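Local coordinates for protein D-hydantoinase (Ralstonia pickettii, PDB 1NFG) that probably catalyses the stereospecific hydrolysis of the cyclic amide bond of D-hydantoin derivatives, using two zinc ions in each subunit, at residues A[3-8]-A[42-47]; A[26-31]-A[388-393]. All coordinates share one frame; numbering follows the deposited sequence.

Contact 1 of 2, residues A[3-8]-A[42-47]; sequences IIIKNG and IDAAGR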
# COMPACT_ATOMS: atom_id res chain seq x y z
N ILE A 3 -6.92 54.07 2.21
CA ILE A 3 -7.53 53.40 3.35
C ILE A 3 -6.50 52.88 4.34
O ILE A 3 -5.37 52.54 3.96
CB ILE A 3 -8.44 52.23 2.89
CG1 ILE A 3 -9.73 52.79 2.29
CG2 ILE A 3 -8.75 51.30 4.06
CD1 ILE A 3 -10.81 51.77 2.06
N ILE A 4 -6.89 52.87 5.61
CA ILE A 4 -6.04 52.36 6.68
C ILE A 4 -6.88 51.42 7.53
O ILE A 4 -7.98 51.77 7.96
CB ILE A 4 -5.51 53.49 7.61
CG1 ILE A 4 -4.47 54.33 6.88
CG2 ILE A 4 -4.89 52.87 8.86
CD1 ILE A 4 -4.00 55.54 7.69
N ILE A 5 -6.36 50.21 7.74
CA ILE A 5 -7.06 49.24 8.57
C ILE A 5 -6.21 49.11 9.83
O ILE A 5 -5.06 48.65 9.78
CB ILE A 5 -7.20 47.88 7.85
CG1 ILE A 5 -8.02 48.07 6.57
CG2 ILE A 5 -7.91 46.88 8.76
CD1 ILE A 5 -8.08 46.85 5.69
N LYS A 6 -6.78 49.54 10.95
CA LYS A 6 -6.07 49.54 12.23
C LYS A 6 -6.65 48.62 13.30
O LYS A 6 -7.83 48.25 13.24
CB LYS A 6 -6.05 50.96 12.79
CG LYS A 6 -7.43 51.44 13.21
CD LYS A 6 -7.41 52.80 13.88
CE LYS A 6 -8.82 53.23 14.29
NZ LYS A 6 -8.85 54.56 14.97
N ASN A 7 -5.82 48.29 14.28
CA ASN A 7 -6.22 47.47 15.42
C ASN A 7 -6.58 46.03 15.10
O ASN A 7 -7.21 45.35 15.92
CB ASN A 7 -7.41 48.10 16.16
CG ASN A 7 -7.19 49.55 16.51
OD1 ASN A 7 -6.06 49.97 16.78
ND2 ASN A 7 -8.26 50.32 16.54
N GLY A 8 -6.20 45.57 13.92
CA GLY A 8 -6.52 44.20 13.56
C GLY A 8 -5.31 43.30 13.63
O GLY A 8 -4.17 43.76 13.76
N ILE A 42 -10.59 52.05 8.81
CA ILE A 42 -11.44 50.98 9.29
C ILE A 42 -10.86 50.42 10.58
O ILE A 42 -9.65 50.20 10.69
CB ILE A 42 -11.58 49.86 8.25
CG1 ILE A 42 -12.23 50.42 6.98
CG2 ILE A 42 -12.39 48.72 8.82
CD1 ILE A 42 -12.30 49.43 5.82
N ASP A 43 -11.73 50.22 11.56
CA ASP A 43 -11.31 49.69 12.85
C ASP A 43 -11.51 48.18 12.88
O ASP A 43 -12.63 47.70 13.08
CB ASP A 43 -12.12 50.34 13.97
CG ASP A 43 -11.46 50.21 15.32
OD1 ASP A 43 -10.73 49.22 15.54
OD2 ASP A 43 -11.67 51.09 16.17
N ALA A 44 -10.42 47.44 12.70
CA ALA A 44 -10.48 45.98 12.70
C ALA A 44 -10.25 45.41 14.10
O ALA A 44 -9.88 44.25 14.25
CB ALA A 44 -9.45 45.42 11.73
N ALA A 45 -10.48 46.22 15.12
CA ALA A 45 -10.30 45.80 16.50
C ALA A 45 -11.02 44.47 16.77
O ALA A 45 -12.18 44.29 16.39
CB ALA A 45 -10.83 46.87 17.45
N GLY A 46 -10.31 43.55 17.42
CA GLY A 46 -10.89 42.26 17.74
C GLY A 46 -11.20 41.40 16.53
O GLY A 46 -11.92 40.41 16.64
N ARG A 47 -10.65 41.76 15.37
CA ARG A 47 -10.90 41.01 14.15
C ARG A 47 -9.63 40.61 13.42
O ARG A 47 -8.56 41.21 13.61
CB ARG A 47 -11.79 41.82 13.22
CG ARG A 47 -13.20 42.02 13.74
CD ARG A 47 -13.99 42.90 12.80
NE ARG A 47 -15.40 42.98 13.15
CZ ARG A 47 -16.29 43.69 12.47
NH1 ARG A 47 -15.91 44.38 11.41
NH2 ARG A 47 -17.56 43.71 12.85
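The side-chain amide of Asn7 and the carboxylate of Asp43 meet with their planes turned 57° apart. Asn7 ND2 donates to Asp43 OD1 over 2.9 Å; the acceptor lies close to the amide plane, whereas the donor stands 49° out of the carboxylate plane. From the opposite face of that carboxylate the backbone N of Ala45 reaches Asp43 OD1 at 3.0 Å, on its anti side, which closes an Asx turn. Two bonds on one oxygen thus limit rotation of the carboxylate; with CG anti to the backbone N (chi1 -161°), the carboxylate is set where OD1 can take both. The extended Lys6 chain passes the other oxygen, its CE 4.0 Å from Asp43 OD2, and the two charges are near each other without forming a salt bridge.

Between the backbones, strands 3-6 and 40-43 pair in parallel, with Ile5 opposite Ile42 and Lys6 opposite Asp43. The bonds alternate as parallel pairing requires: Ile42 N to Ile4 O at 2.8 Å, Lys6 N to Ile42 O, then Ala44 N to Lys6 O. This pairing belongs to the small beta domain built beside the TIM barrel in hydantoinases, and strand 15-24 pairs with 3-6 as well. On the face bearing Ile5 and Ile42 the side chains are apolar: Ile5 CG2 abuts Ala44 CB at 3.7 Å, and Ile3 CG2 meets Ile42 CD1 more loosely at 4.4 Å. A type II turn from Ala44 to Arg47 redirects the chain, and Ala45 CA approaches Asn7 O at 3.2 Å in a CA-H...O contact.

Contact 2 of 2, residues A[26-31]-A[388-393]; sequences GKITQI and ADIVLW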
# COMPACT_ATOMS: atom_id res chain seq x y z
N GLY A 26 -5.49 50.64 -4.78
CA GLY A 26 -5.80 49.23 -4.89
C GLY A 26 -4.76 48.27 -4.37
O GLY A 26 -4.95 47.06 -4.46
N LYS A 27 -3.66 48.79 -3.83
CA LYS A 27 -2.62 47.92 -3.31
C LYS A 27 -2.23 48.20 -1.86
O LYS A 27 -2.49 49.29 -1.33
CB LYS A 27 -1.37 48.01 -4.18
CG LYS A 27 -1.58 47.46 -5.57
CD LYS A 27 -0.28 47.45 -6.34
CE LYS A 27 -0.50 46.97 -7.75
NZ LYS A 27 0.77 46.89 -8.52
N ILE A 28 -1.64 47.21 -1.21
CA ILE A 28 -1.18 47.37 0.16
C ILE A 28 0.22 47.96 0.02
O ILE A 28 1.12 47.31 -0.51
CB ILE A 28 -1.14 46.01 0.89
CG1 ILE A 28 -2.57 45.54 1.15
CG2 ILE A 28 -0.36 46.14 2.19
CD1 ILE A 28 -2.66 44.23 1.88
N THR A 29 0.38 49.19 0.48
CA THR A 29 1.65 49.88 0.37
C THR A 29 2.51 49.91 1.63
O THR A 29 3.74 50.03 1.54
CB THR A 29 1.42 51.32 -0.12
OG1 THR A 29 0.53 52.00 0.78
CG2 THR A 29 0.80 51.31 -1.52
N GLN A 30 1.89 49.80 2.80
CA GLN A 30 2.63 49.82 4.05
C GLN A 30 1.97 49.05 5.19
O GLN A 30 0.75 49.12 5.38
CB GLN A 30 2.88 51.26 4.51
CG GLN A 30 3.70 51.36 5.79
CD GLN A 30 3.82 52.78 6.31
OE1 GLN A 30 4.19 53.70 5.57
NE2 GLN A 30 3.52 52.98 7.59
N ILE A 31 2.79 48.34 5.95
CA ILE A 31 2.31 47.57 7.10
C ILE A 31 3.16 47.97 8.30
O ILE A 31 4.39 47.88 8.27
CB ILE A 31 2.44 46.05 6.87
CG1 ILE A 31 1.75 45.67 5.56
CG2 ILE A 31 1.81 45.29 8.03
CD1 ILE A 31 1.90 44.21 5.17
N ALA A 388 -5.23 44.95 -2.80
CA ALA A 388 -5.84 45.05 -1.49
C ALA A 388 -7.14 44.26 -1.43
O ALA A 388 -8.21 44.82 -1.23
CB ALA A 388 -6.09 46.51 -1.14
N ASP A 389 -7.03 42.95 -1.62
CA ASP A 389 -8.19 42.06 -1.55
C ASP A 389 -8.16 41.58 -0.09
O ASP A 389 -7.31 40.78 0.29
CB ASP A 389 -8.04 40.88 -2.51
CG ASP A 389 -7.97 41.32 -3.98
OD1 ASP A 389 -7.81 42.52 -4.26
OD2 ASP A 389 -8.06 40.43 -4.86
N ILE A 390 -9.09 42.07 0.71
CA ILE A 390 -9.09 41.76 2.13
C ILE A 390 -10.43 41.37 2.73
O ILE A 390 -11.48 41.80 2.27
CB ILE A 390 -8.55 42.98 2.90
CG1 ILE A 390 -7.10 43.24 2.47
CG2 ILE A 390 -8.65 42.78 4.40
CD1 ILE A 390 -6.55 44.53 3.01
N VAL A 391 -10.37 40.56 3.78
CA VAL A 391 -11.57 40.13 4.50
C VAL A 391 -11.33 40.39 5.97
O VAL A 391 -10.32 39.94 6.52
CB VAL A 391 -11.84 38.62 4.35
CG1 VAL A 391 -13.16 38.27 5.04
CG2 VAL A 391 -11.88 38.24 2.89
N LEU A 392 -12.24 41.12 6.60
CA LEU A 392 -12.13 41.41 8.02
C LEU A 392 -13.04 40.41 8.72
O LEU A 392 -14.27 40.51 8.65
CB LEU A 392 -12.55 42.85 8.31
CG LEU A 392 -11.69 43.88 7.54
CD1 LEU A 392 -12.00 45.27 8.06
CD2 LEU A 392 -10.20 43.56 7.71
N TRP A 393 -12.41 39.44 9.37
CA TRP A 393 -13.09 38.35 10.04
C TRP A 393 -13.32 38.54 11.54
O TRP A 393 -12.43 38.97 12.27
CB TRP A 393 -12.28 37.07 9.80
CG TRP A 393 -13.06 35.78 9.87
CD1 TRP A 393 -13.36 35.06 11.00
CD2 TRP A 393 -13.64 35.07 8.77
NE1 TRP A 393 -14.09 33.95 10.66
CE2 TRP A 393 -14.28 33.93 9.31
CE3 TRP A 393 -13.68 35.29 7.39
CZ2 TRP A 393 -14.95 33.01 8.50
CZ3 TRP A 393 -14.35 34.37 6.59
CH2 TRP A 393 -14.98 33.24 7.15
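Ala388 N donates to Gly26 O across 2.7 Å, the one hydrogen bond that joins the segments 26-31 and 388-393. The N-H...O angle is 157°, and the nitrogen comes in from above the carbonyl plane, tilted 36° out of it. Ala388 CB is directed at the other segment and makes a van der Waals contact with the same oxygen, 3.6 Å from Gly26 O. This is a single backbone bond, with no beta bridge between the segments, so it is not part of a strand pairing between them.

The apolar contacts are made by Ile28. Its CG1 lies 4.3 Å from Ala388 CB. Farther out, Ile28 and Ile390 cross obliquely and touch through their delta methyls, Ile28 CD1 lying 4.1 Å from Ile390 CD1. In Ile28, CG1 is anti to the carbonyl carbon (chi1 -71°), which directs this branch toward Ile390. The chains diverge after this, and the two segments together bury only 163 Å².

Neighbouring strands complete the apolar surroundings: Leu21 packs on Ile28, Ile23 on Ala388, and Val49 on Ile390. Beyond the contact, Ile31 makes backbone hydrogen bonds to the second subunit, whose Val384 also packs on its side chain. Isoleucine methyls meeting between strands from the N-terminal and C-terminal parts of the chain are in keeping with the small beta domain of cyclic amidohydrolases, which is assembled from both parts beside the TIM barrel.

From the N terminus, the chain runs through strand 3-6, the hairpin strands 15-24 and 27-31, and then strand 40-43, where contact 1 closes a short loop that contains no helix. Segment 26-31 lies within that loop, but its partner 388-393 follows only after the barrel helices and strands, so contact 2 closes a loop of 356 residues and the two contacts cross along the chain. Their centres are 11 Å apart, and they meet directly: Ile5 CD1 lies 3.9 Å from Ile390 CD1, and Ile42 CG2 lies 3.6 Å from Leu392 CD1. Together they tie the N-terminal strands to a strand that returns after the barrel.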